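Local atomic coordinates of probable oxidoreductase (Pseudomonas aeruginosa, PDB entry 4B7C), a protein that probably catalyses NADP(H)-dependent oxidation or reduction of a small-molecule substrate, as a member of the medium-chain dehydrogenase/reductase superfamily. Residues N149-V154 / I219-D224; V154-A159 / D224-E229. One frame throughout, in Å; residues are numbered along the deposited sequence.

Interaction 1. Residues N149-V154 / I219-D224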
# COMPACT_ATOMS: atom_id res chain seq x y z
N ASN B 149 -18.16 12.50 -2.94
CA ASN B 149 -18.52 13.92 -2.86
C ASN B 149 -17.92 14.56 -1.61
O ASN B 149 -18.02 14.02 -0.51
CB ASN B 149 -20.04 14.09 -2.85
CG ASN B 149 -20.49 15.53 -2.96
OD1 ASN B 149 -20.20 16.22 -3.95
ND2 ASN B 149 -21.23 15.99 -1.97
N GLY B 150 -17.26 15.69 -1.79
CA GLY B 150 -16.69 16.45 -0.67
C GLY B 150 -15.31 16.02 -0.22
O GLY B 150 -14.67 16.70 0.58
N GLU B 151 -14.83 14.90 -0.74
CA GLU B 151 -13.48 14.43 -0.40
C GLU B 151 -12.43 15.27 -1.10
O GLU B 151 -12.68 15.88 -2.13
CB GLU B 151 -13.28 12.95 -0.75
CG GLU B 151 -14.01 11.99 0.18
CD GLU B 151 -13.64 10.52 -0.06
OE1 GLU B 151 -13.37 10.13 -1.21
OE2 GLU B 151 -13.63 9.76 0.92
N THR B 152 -11.23 15.28 -0.52
CA THR B 152 -10.10 15.99 -1.10
C THR B 152 -9.23 15.01 -1.89
O THR B 152 -8.71 14.03 -1.35
CB THR B 152 -9.27 16.72 -0.03
OG1 THR B 152 -10.08 17.74 0.56
CG2 THR B 152 -8.05 17.37 -0.63
N VAL B 153 -9.10 15.30 -3.18
CA VAL B 153 -8.31 14.50 -4.10
C VAL B 153 -7.09 15.28 -4.53
O VAL B 153 -7.19 16.39 -5.05
CB VAL B 153 -9.13 14.12 -5.34
CG1 VAL B 153 -8.28 13.30 -6.30
CG2 VAL B 153 -10.36 13.34 -4.92
N VAL B 154 -5.93 14.68 -4.31
CA VAL B 154 -4.67 15.25 -4.77
C VAL B 154 -4.10 14.43 -5.93
O VAL B 154 -4.11 13.19 -5.92
CB VAL B 154 -3.64 15.33 -3.63
CG1 VAL B 154 -2.29 15.77 -4.17
CG2 VAL B 154 -4.14 16.27 -2.54
N ILE B 219 -5.78 14.63 2.99
CA ILE B 219 -5.90 14.09 1.63
C ILE B 219 -6.60 12.71 1.64
O ILE B 219 -6.11 11.76 2.24
CB ILE B 219 -4.53 13.97 0.95
CG1 ILE B 219 -3.83 15.34 0.92
CG2 ILE B 219 -4.66 13.42 -0.47
CD1 ILE B 219 -2.38 15.24 0.50
N ASP B 220 -7.77 12.63 1.01
CA ASP B 220 -8.58 11.40 0.97
C ASP B 220 -8.17 10.46 -0.14
O ASP B 220 -8.21 9.24 0.02
CB ASP B 220 -10.05 11.74 0.79
CG ASP B 220 -10.61 12.51 1.96
OD1 ASP B 220 -10.63 11.95 3.08
OD2 ASP B 220 -11.02 13.69 1.77
N VAL B 221 -7.84 11.03 -1.30
CA VAL B 221 -7.36 10.24 -2.43
C VAL B 221 -6.13 10.89 -3.00
O VAL B 221 -6.13 12.09 -3.29
CB VAL B 221 -8.40 10.10 -3.56
CG1 VAL B 221 -7.80 9.34 -4.73
CG2 VAL B 221 -9.65 9.42 -3.04
N PHE B 222 -5.07 10.10 -3.14
CA PHE B 222 -3.89 10.53 -3.85
C PHE B 222 -3.73 9.70 -5.12
O PHE B 222 -3.54 8.47 -5.08
CB PHE B 222 -2.63 10.46 -2.99
CG PHE B 222 -1.37 10.89 -3.70
CD1 PHE B 222 -1.35 12.04 -4.49
CD2 PHE B 222 -0.21 10.16 -3.58
CE1 PHE B 222 -0.20 12.43 -5.14
CE2 PHE B 222 0.95 10.56 -4.22
CZ PHE B 222 0.95 11.69 -5.01
N PHE B 223 -3.81 10.39 -6.25
CA PHE B 223 -3.59 9.80 -7.57
C PHE B 223 -2.16 10.06 -7.93
O PHE B 223 -1.78 11.19 -8.27
CB PHE B 223 -4.56 10.44 -8.59
CG PHE B 223 -4.68 9.68 -9.90
CD1 PHE B 223 -3.62 9.56 -10.76
CD2 PHE B 223 -5.89 9.12 -10.27
CE1 PHE B 223 -3.74 8.87 -11.96
CE2 PHE B 223 -6.02 8.43 -11.47
CZ PHE B 223 -4.95 8.29 -12.30
N ASP B 224 -1.34 9.01 -7.91
CA ASP B 224 0.11 9.15 -8.10
C ASP B 224 0.62 8.68 -9.46
O ASP B 224 0.52 7.50 -9.82
CB ASP B 224 0.89 8.41 -7.00
CG ASP B 224 2.37 8.79 -6.98
OD1 ASP B 224 2.75 9.85 -7.54
OD2 ASP B 224 3.17 8.06 -6.37

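Interaction 2. Residues V154-A159 / D224-E229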
# COMPACT_ATOMS: atom_id res chain seq x y z
N VAL B 154 -5.93 14.68 -4.31
CA VAL B 154 -4.67 15.25 -4.77
C VAL B 154 -4.10 14.43 -5.93
O VAL B 154 -4.11 13.19 -5.92
CB VAL B 154 -3.64 15.33 -3.63
CG1 VAL B 154 -2.29 15.77 -4.17
CG2 VAL B 154 -4.14 16.27 -2.54
N ILE B 155 -3.63 15.14 -6.95
CA ILE B 155 -3.15 14.52 -8.16
C ILE B 155 -1.72 14.96 -8.46
O ILE B 155 -1.44 16.15 -8.62
CB ILE B 155 -4.08 14.90 -9.36
CG1 ILE B 155 -5.58 14.91 -8.97
CG2 ILE B 155 -3.73 14.04 -10.57
CD1 ILE B 155 -6.46 14.18 -9.96
N SER B 156 -0.81 13.99 -8.53
CA SER B 156 0.56 14.27 -8.98
C SER B 156 0.67 14.13 -10.50
O SER B 156 -0.17 13.48 -11.13
CB SER B 156 1.58 13.37 -8.28
OG SER B 156 1.46 12.02 -8.69
N GLY B 157 1.71 14.72 -11.08
CA GLY B 157 1.85 14.84 -12.53
C GLY B 157 0.56 15.39 -13.14
O GLY B 157 0.11 14.95 -14.19
N ALA B 158 -0.01 16.38 -12.46
CA ALA B 158 -1.38 16.81 -12.70
C ALA B 158 -1.60 17.47 -14.07
O ALA B 158 -2.73 17.49 -14.56
CB ALA B 158 -1.83 17.74 -11.59
N ALA B 159 -0.54 17.99 -14.67
CA ALA B 159 -0.62 18.62 -16.00
C ALA B 159 -0.41 17.60 -17.10
O ALA B 159 -0.62 17.89 -18.27
CB ALA B 159 0.40 19.74 -16.14
N ASP B 224 -1.34 9.01 -7.91
CA ASP B 224 0.11 9.15 -8.10
C ASP B 224 0.62 8.68 -9.46
O ASP B 224 0.52 7.50 -9.82
CB ASP B 224 0.89 8.41 -7.00
CG ASP B 224 2.37 8.79 -6.98
OD1 ASP B 224 2.75 9.85 -7.54
OD2 ASP B 224 3.17 8.06 -6.37
N ASN B 225 1.16 9.64 -10.21
CA ASN B 225 1.80 9.38 -11.50
C ASN B 225 3.30 9.52 -11.47
O ASN B 225 3.97 9.20 -12.44
CB ASN B 225 1.25 10.34 -12.57
CG ASN B 225 -0.22 10.13 -12.83
OD1 ASN B 225 -0.63 9.05 -13.27
ND2 ASN B 225 -1.04 11.14 -12.52
N VAL B 226 3.84 10.04 -10.37
CA VAL B 226 5.25 10.46 -10.35
C VAL B 226 6.11 9.78 -9.29
O VAL B 226 7.28 9.49 -9.53
CB VAL B 226 5.36 12.01 -10.19
CG1 VAL B 226 4.50 12.70 -11.24
CG2 VAL B 226 4.96 12.45 -8.80
N GLY B 227 5.53 9.51 -8.13
CA GLY B 227 6.25 8.82 -7.07
C GLY B 227 7.29 9.72 -6.41
O GLY B 227 7.10 10.93 -6.26
N GLY B 228 8.39 9.10 -5.98
CA GLY B 228 9.51 9.82 -5.40
C GLY B 228 9.15 10.66 -4.19
O GLY B 228 8.30 10.28 -3.37
N GLU B 229 9.81 11.81 -4.09
CA GLU B 229 9.68 12.69 -2.92
C GLU B 229 8.29 13.29 -2.80
O GLU B 229 7.79 13.52 -1.69
CB GLU B 229 10.73 13.80 -2.99
CG GLU B 229 10.87 14.64 -1.72
CD GLU B 229 11.87 15.77 -1.86
OE1 GLU B 229 12.69 15.75 -2.82
OE2 GLU B 229 11.83 16.69 -1.02

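Interaction 1. Residues N149-V154 / I219-D224
D220 reaches across to E151 and T152 with its carboxylate laid almost flat against that of E151, the two planes 9° apart. OD2 of D220 turns its anti lone pair to the backbone N of T152 and accepts a nearly straight hydrogen bond of 2.8 Å. T152 answers through its carbonyl O, which takes both D220 N and V221 N, so the corner of the chain at D220 is tied down at three points. The like charges, E151 OE2 and D220 OD1, stay 4.3 Å apart; R243, in a salt bridge with E151 OE1, probably eases the repulsion, and the same oxygen also accepts from K148 N. Beyond the corner, 152-154 and 221-224 run parallel as the two central strands of the Rossmann-type sheet, with V154 N bonded to V221 O and F223 N to V154 O. V153 and V221 lie side by side on one face, pointing the same way. V154 and F222 point to the other; V154 CG2 also meets I219 CG2 at 3.6 Å, the two side chains at about a right angle. V154 CG1, anti to the backbone N (chi1 173°), approaches F222 CD1 at 3.9 Å, while V154 O sits at the edge of that ring, near its plane.

Interaction 2. Residues V154-A159 / D224-E229
S156 faces D224 and V226 across the contact, and its CB packs against a methyl of V226, 3.5 Å from V226 CG2; the same methyl is equally close to S156 OG. With chi1 at 69°, OG stands between the backbone N and the carbonyl carbon, where it donates a 2.8 Å hydrogen bond to D224 OD1, using the anti lone pair of that oxygen. A weak hydrogen bond also links S156 OG to F223 O. The carboxylate oxygen has two further donors: V226 N, two residues on, comes from above the carboxylate plane and makes an Asx turn; G227 N, three residues on and 2.9 Å from D224 OD1, comes from the syn side and extends it to an Asx motif, just ahead of helix 228-235. The backbone of S156 is held as well, since N225 ND2 bonds to S156 O at 2.9 Å, with that oxygen close to the amide plane. V226 CG1 lies 3.4 Å from G157 N, directly against the bare backbone of the glycine. This joins the start of the glycine-rich loop after the first Rossmann strand, which in this fold usually lies against the dinucleotide, to the turn after the fourth. Three N-H or O-H donors converge on D224 OD1, a buried oxygen, which would be expected to stabilise negative charge there and keep D224 ionised.

Overall arrangement
Coming from the N terminus, the chain enters the parallel Rossmann-type sheet along strand 152-155, passes through the turn at S156 and G157 into helix 161-172, and builds strands 176-181 and 198-201 on one side of it. Helix 207-214 then brings it back to strand 219-224, where interaction 1 closes the long loop by seating the fourth strand beside the first. Interaction 2 closes a second loop of similar length, one step further along both segments, so the two cross. They share V154 and D224, and S156 N probably bonds to F223 O between them. Together they join the sheet centre to the turns leading into helices 161-172 and 228-235.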